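Hemin ABC transporter, periplasmic hemin-binding protein HutB (Vibrio cholerae, PDB 5KHL) probably binds hemin in the periplasm and delivers it to an ABC transporter of the inner membrane for import. Local coordinates at residues 29-33 against 113-118; 137-141 against 259-263. One frame throughout, in Å; residues are numbered along the deposited sequence.

How the interactions relate
The two contacts lie 18 Å apart between centres, with nearest atoms about 8 Å from each other, and they do not touch. Interaction 1 sets helix 24-32 against helix 107-120, which flanks the parallel sheet of the N-terminal lobe. Interaction 2 joins helix 125-143 to helix 256-269, the last of the chain, beside the C-terminal lobe with its mixed sheet. Helices 107-120 and 125-143 follow each other, and the contacts come in series along the chain. The long helix 125-143 carries the chain from one lobe to the other, as in other Peripla_BP_2 proteins. It touches Leu33 and Ile114 of interaction 1 and supplies one side of interaction 2; being a stiff helix, it probably restrains relative motion of the lobes.

Interaction 1 (29-33 against 113-118); sequences LILAL and RIDQIA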
loop_
_atom_site.group_PDB
_atom_site.type_symbol
_atom_site.label_atom_id
_atom_site.label_comp_id
_atom_site.label_asym_id
_atom_site.label_seq_id
_atom_site.Cartn_x
_atom_site.Cartn_y
_atom_site.Cartn_z
ATOM N N LEU A 29 5.836 4.575 -8.760
ATOM C CA LEU A 29 6.636 5.777 -8.843
ATOM C C LEU A 29 7.449 5.794 -10.150
ATOM O O LEU A 29 7.462 6.808 -10.856
ATOM C CB LEU A 29 7.536 5.911 -7.603
ATOM C CG LEU A 29 6.745 6.091 -6.293
ATOM C CD1 LEU A 29 7.659 6.293 -5.102
ATOM C CD2 LEU A 29 5.758 7.237 -6.394
ATOM N N ILE A 30 8.071 4.664 -10.492
ATOM C CA ILE A 30 8.820 4.527 -11.749
ATOM C C ILE A 30 7.955 4.914 -12.961
ATOM O O ILE A 30 8.394 5.641 -13.858
ATOM C CB ILE A 30 9.378 3.077 -11.931
ATOM C CG1 ILE A 30 10.368 2.750 -10.811
ATOM C CG2 ILE A 30 10.061 2.913 -13.296
ATOM C CD1 ILE A 30 11.136 1.466 -10.999
ATOM N N LEU A 31 6.716 4.446 -12.961
ATOM C CA LEU A 31 5.748 4.844 -13.974
ATOM C C LEU A 31 5.394 6.335 -13.848
ATOM O O LEU A 31 5.376 7.054 -14.844
ATOM C CB LEU A 31 4.484 3.973 -13.871
ATOM C CG LEU A 31 4.373 2.660 -14.664
ATOM C CD1 LEU A 31 5.624 1.812 -14.564
ATOM C CD2 LEU A 31 3.158 1.850 -14.202
ATOM N N ALA A 32 5.135 6.805 -12.627
ATOM C CA ALA A 32 4.688 8.193 -12.424
ATOM C C ALA A 32 5.735 9.172 -12.890
ATOM O O ALA A 32 5.414 10.259 -13.346
ATOM C CB ALA A 32 4.348 8.454 -10.964
ATOM N N LEU A 33 6.996 8.775 -12.774
ATOM C CA LEU A 33 8.114 9.643 -13.156
ATOM C C LEU A 33 8.444 9.479 -14.643
ATOM O O LEU A 33 9.440 10.008 -15.140
ATOM C CB LEU A 33 9.331 9.336 -12.279
ATOM C CG LEU A 33 9.168 9.673 -10.792
ATOM C CD1 LEU A 33 10.111 8.879 -9.890
ATOM C CD2 LEU A 33 9.361 11.156 -10.576
ATOM N N ARG A 113 10.591 8.225 -0.881
ATOM C CA ARG A 113 10.579 7.191 -1.908
ATOM C C ARG A 113 10.659 7.807 -3.302
ATOM O O ARG A 113 11.391 7.321 -4.168
ATOM C CB ARG A 113 9.322 6.319 -1.764
ATOM C CG ARG A 113 9.466 4.891 -2.318
ATOM C CD ARG A 113 8.602 3.879 -1.532
ATOM N NE ARG A 113 7.214 4.287 -1.521
ATOM C CZ ARG A 113 6.534 4.646 -0.444
ATOM N NH1 ARG A 113 7.088 4.618 0.760
ATOM N NH2 ARG A 113 5.281 5.022 -0.587
ATOM N N ILE A 114 9.922 8.894 -3.509
ATOM C CA ILE A 114 9.933 9.592 -4.796
ATOM C C ILE A 114 11.331 10.106 -5.088
ATOM O O ILE A 114 11.819 9.995 -6.218
ATOM C CB ILE A 114 8.911 10.766 -4.834
ATOM C CG1 ILE A 114 7.478 10.241 -4.740
ATOM C CG2 ILE A 114 9.050 11.594 -6.122
ATOM C CD1 ILE A 114 6.436 11.328 -4.675
ATOM N N ASP A 115 11.990 10.644 -4.063
ATOM C CA ASP A 115 13.364 11.130 -4.222
ATOM C C ASP A 115 14.312 9.988 -4.560
ATOM O O ASP A 115 15.152 10.122 -5.448
ATOM C CB ASP A 115 13.867 11.838 -2.951
ATOM C CG ASP A 115 13.363 13.246 -2.817
ATOM O OD1 ASP A 115 13.365 13.724 -1.671
ATOM O OD2 ASP A 115 12.979 13.874 -3.828
ATOM N N GLN A 116 14.171 8.878 -3.833
ATOM C CA GLN A 116 15.075 7.733 -3.982
ATOM C C GLN A 116 14.996 7.161 -5.387
ATOM O O GLN A 116 16.016 6.869 -5.987
ATOM C CB GLN A 116 14.760 6.646 -2.952
ATOM C CG GLN A 116 15.309 6.943 -1.545
ATOM C CD GLN A 116 14.678 6.064 -0.476
ATOM O OE1 GLN A 116 13.490 5.753 -0.531
ATOM N NE2 GLN A 116 15.478 5.655 0.498
ATOM N N ILE A 117 13.779 7.063 -5.917
ATOM C CA ILE A 117 13.550 6.547 -7.269
ATOM C C ILE A 117 13.971 7.518 -8.370
ATOM O O ILE A 117 14.632 7.123 -9.336
ATOM C CB ILE A 117 12.053 6.187 -7.500
ATOM C CG1 ILE A 117 11.601 5.054 -6.572
ATOM C CG2 ILE A 117 11.808 5.848 -8.961
ATOM C CD1 ILE A 117 12.691 4.050 -6.257
ATOM N N ALA A 118 13.562 8.780 -8.234
ATOM C CA ALA A 118 13.918 9.835 -9.192
ATOM C C ALA A 118 15.425 9.899 -9.410
ATOM O O ALA A 118 15.904 10.121 -10.531
ATOM C CB ALA A 118 13.401 11.192 -8.713
#
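Leu29 in the last turn of helix 24-32 and Leu33 just past its end reach across to helix 107-120 and are received by Arg113, Ile114, Ile117 and Ala118. The contact packs two helices of the N-terminal lobe, whose parallel sheet is formed by strands 39-42, 19-21, 75-78 and 97-100. Leu29 forks over the partner helix: its CD1 lies 3.6 Å from CG of Arg113, against the aliphatic part of that side chain, while its CD2 meets CG1 of Ile114 at 3.8 Å. A chi1 of -64° aims the branch at the partner helix, and the side chain crosses both residues at about a right angle.

Leu33 works through CD1, which sits 3.6 Å from CG2 of Ile117 and 4.2 Å from CB of Ala118; the small alanine lets the leucine come close to the helix backbone. Ile117 CG2 is shared, because CG1 of Ile30 also touches it at 3.9 Å.

A second shell holds these groups in place. Leu256 of the C-terminal helix packs on Leu29, His126 and Leu130 of helix 125-143 on Leu33, and Leu39 of strand 39-42 on Ile30.

All the touching residues are buried, and branched aliphatic chains suit a seam held by dispersion and exclusion of water. Arg113 contributes its methylenes, yet its NE is buried here with no partner in the model, a probable cost to the contact.

Interaction 2 (137-141 against 259-263); sequences QINAL and LQEAQ
Gln137 and Gln263 meet through their side-chain amides: the side chains cross at about a right angle, and their amide planes are 72° apart. The nearest atoms are OE1 of Gln137 and NE2 of Gln263, 2.9 Å from each other. Both chains run extended beyond CG, long enough to span the distance between the helices; the axes of segments 137-141 and 259-263 approach to 10.5 Å and run nearly parallel, at 21°. The same OE1 of Gln137 lies 3.5 Å from CB of Leu259, so the oxygen rests beside an aliphatic neighbour as well as near the second amide.

Beside this polar pair, each leucine packs on the other helix. Leu141 comes across Gln263 at about a right angle and divides its methyls: CD2 lies 3.7 Å from the backbone N of Gln263, while CD1 meets CB of Ala262 at 3.9 Å. Leu259 returns the contact obliquely, its CD1 3.9 Å from CG1 of Ile138, whose outer end leans toward the partner helix although its CB does not.

Helix 171-178 closes the apolar side, with Leu178 touching both Ile138 and Leu259 and Ile175 touching Ala262. An N-H of Gln266 NE2 is donated to the carbonyl oxygen of Leu141.

Helix 125-143, which links the two lobes, thus lies on the last helix of the chain through a graded contact: buried aliphatic groups make its inner part, and glutamines, whose long, uncharged chains suit a partly exposed border, make its edge, with CG of Gln263 packing on Leu141.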
loop_
_atom_site.group_PDB
_atom_site.type_symbol
_atom_site.label_atom_id
_atom_site.label_comp_id
_atom_site.label_asym_id
_atom_site.label_seq_id
_atom_site.Cartn_x
_atom_site.Cartn_y
_atom_site.Cartn_z
ATOM N N GLN A 137 -2.648 16.760 -3.096
ATOM C CA GLN A 137 -3.710 15.791 -2.793
ATOM C C GLN A 137 -3.895 15.640 -1.301
ATOM O O GLN A 137 -5.021 15.491 -0.827
ATOM C CB GLN A 137 -3.416 14.419 -3.376
ATOM C CG GLN A 137 -3.424 14.328 -4.863
ATOM C CD GLN A 137 -2.959 12.963 -5.320
ATOM O OE1 GLN A 137 -3.640 11.957 -5.124
ATOM N NE2 GLN A 137 -1.778 12.917 -5.917
ATOM N N ILE A 138 -2.776 15.662 -0.575
ATOM C CA ILE A 138 -2.791 15.435 0.858
ATOM C C ILE A 138 -3.451 16.616 1.536
ATOM O O ILE A 138 -4.256 16.445 2.443
ATOM C CB ILE A 138 -1.376 15.195 1.407
ATOM C CG1 ILE A 138 -0.847 13.851 0.867
ATOM C CG2 ILE A 138 -1.377 15.256 2.926
ATOM C CD1 ILE A 138 0.324 13.238 1.606
ATOM N N ASN A 139 -3.145 17.814 1.052
ATOM C CA ASN A 139 -3.764 19.040 1.560
ATOM C C ASN A 139 -5.251 19.091 1.213
ATOM O O ASN A 139 -6.086 19.426 2.064
ATOM C CB ASN A 139 -3.036 20.275 1.015
ATOM C CG ASN A 139 -1.643 20.453 1.616
ATOM O OD1 ASN A 139 -1.447 20.290 2.819
ATOM N ND2 ASN A 139 -0.670 20.782 0.772
ATOM N N ALA A 140 -5.575 18.739 -0.032
ATOM C CA ALA A 140 -6.974 18.599 -0.457
ATOM C C ALA A 140 -7.739 17.614 0.438
ATOM O O ALA A 140 -8.856 17.911 0.867
ATOM C CB ALA A 140 -7.053 18.164 -1.912
ATOM N N LEU A 141 -7.133 16.465 0.739
ATOM C CA LEU A 141 -7.738 15.512 1.672
ATOM C C LEU A 141 -7.901 16.104 3.085
ATOM O O LEU A 141 -8.973 16.014 3.697
ATOM C CB LEU A 141 -6.909 14.226 1.741
ATOM C CG LEU A 141 -7.228 13.190 0.652
ATOM C CD1 LEU A 141 -6.051 12.259 0.409
ATOM C CD2 LEU A 141 -8.476 12.374 0.985
ATOM N N LEU A 259 -3.283 7.435 -1.858
ATOM C CA LEU A 259 -3.895 8.753 -1.922
ATOM C C LEU A 259 -5.197 8.780 -2.748
ATOM O O LEU A 259 -6.167 9.437 -2.361
ATOM C CB LEU A 259 -2.886 9.753 -2.499
ATOM C CG LEU A 259 -1.572 9.958 -1.734
ATOM C CD1 LEU A 259 -0.959 11.284 -2.109
ATOM C CD2 LEU A 259 -1.791 9.887 -0.227
ATOM N N GLN A 260 -5.196 8.071 -3.878
ATOM C CA GLN A 260 -6.357 7.949 -4.757
ATOM C C GLN A 260 -7.528 7.190 -4.104
ATOM O O GLN A 260 -8.670 7.626 -4.184
ATOM C CB GLN A 260 -5.955 7.266 -6.083
ATOM C CG GLN A 260 -6.630 7.842 -7.351
ATOM C CD GLN A 260 -6.042 9.186 -7.838
ATOM O OE1 GLN A 260 -4.832 9.425 -7.761
ATOM N NE2 GLN A 260 -6.911 10.061 -8.346
ATOM N N GLU A 261 -7.240 6.064 -3.466
ATOM C CA GLU A 261 -8.239 5.365 -2.651
ATOM C C GLU A 261 -8.766 6.221 -1.523
ATOM O O GLU A 261 -9.960 6.227 -1.258
ATOM C CB GLU A 261 -7.663 4.087 -2.039
ATOM C CG GLU A 261 -7.499 2.966 -3.021
ATOM C CD GLU A 261 -8.807 2.587 -3.658
ATOM O OE1 GLU A 261 -9.419 1.608 -3.191
ATOM O OE2 GLU A 261 -9.221 3.270 -4.619
ATOM N N ALA A 262 -7.858 6.923 -0.848
ATOM C CA ALA A 262 -8.224 7.776 0.283
ATOM C C ALA A 262 -9.250 8.814 -0.139
ATOM O O ALA A 262 -10.262 8.976 0.538
ATOM C CB ALA A 262 -6.976 8.452 0.887
ATOM N N GLN A 263 -8.990 9.502 -1.252
ATOM C CA GLN A 263 -9.953 10.454 -1.826
ATOM C C GLN A 263 -11.270 9.766 -2.093
ATOM O O GLN A 263 -12.328 10.241 -1.670
ATOM C CB GLN A 263 -9.459 11.067 -3.142
ATOM C CG GLN A 263 -8.190 11.888 -3.075
ATOM C CD GLN A 263 -7.757 12.377 -4.454
ATOM O OE1 GLN A 263 -8.571 12.884 -5.224
ATOM N NE2 GLN A 263 -6.476 12.210 -4.772
#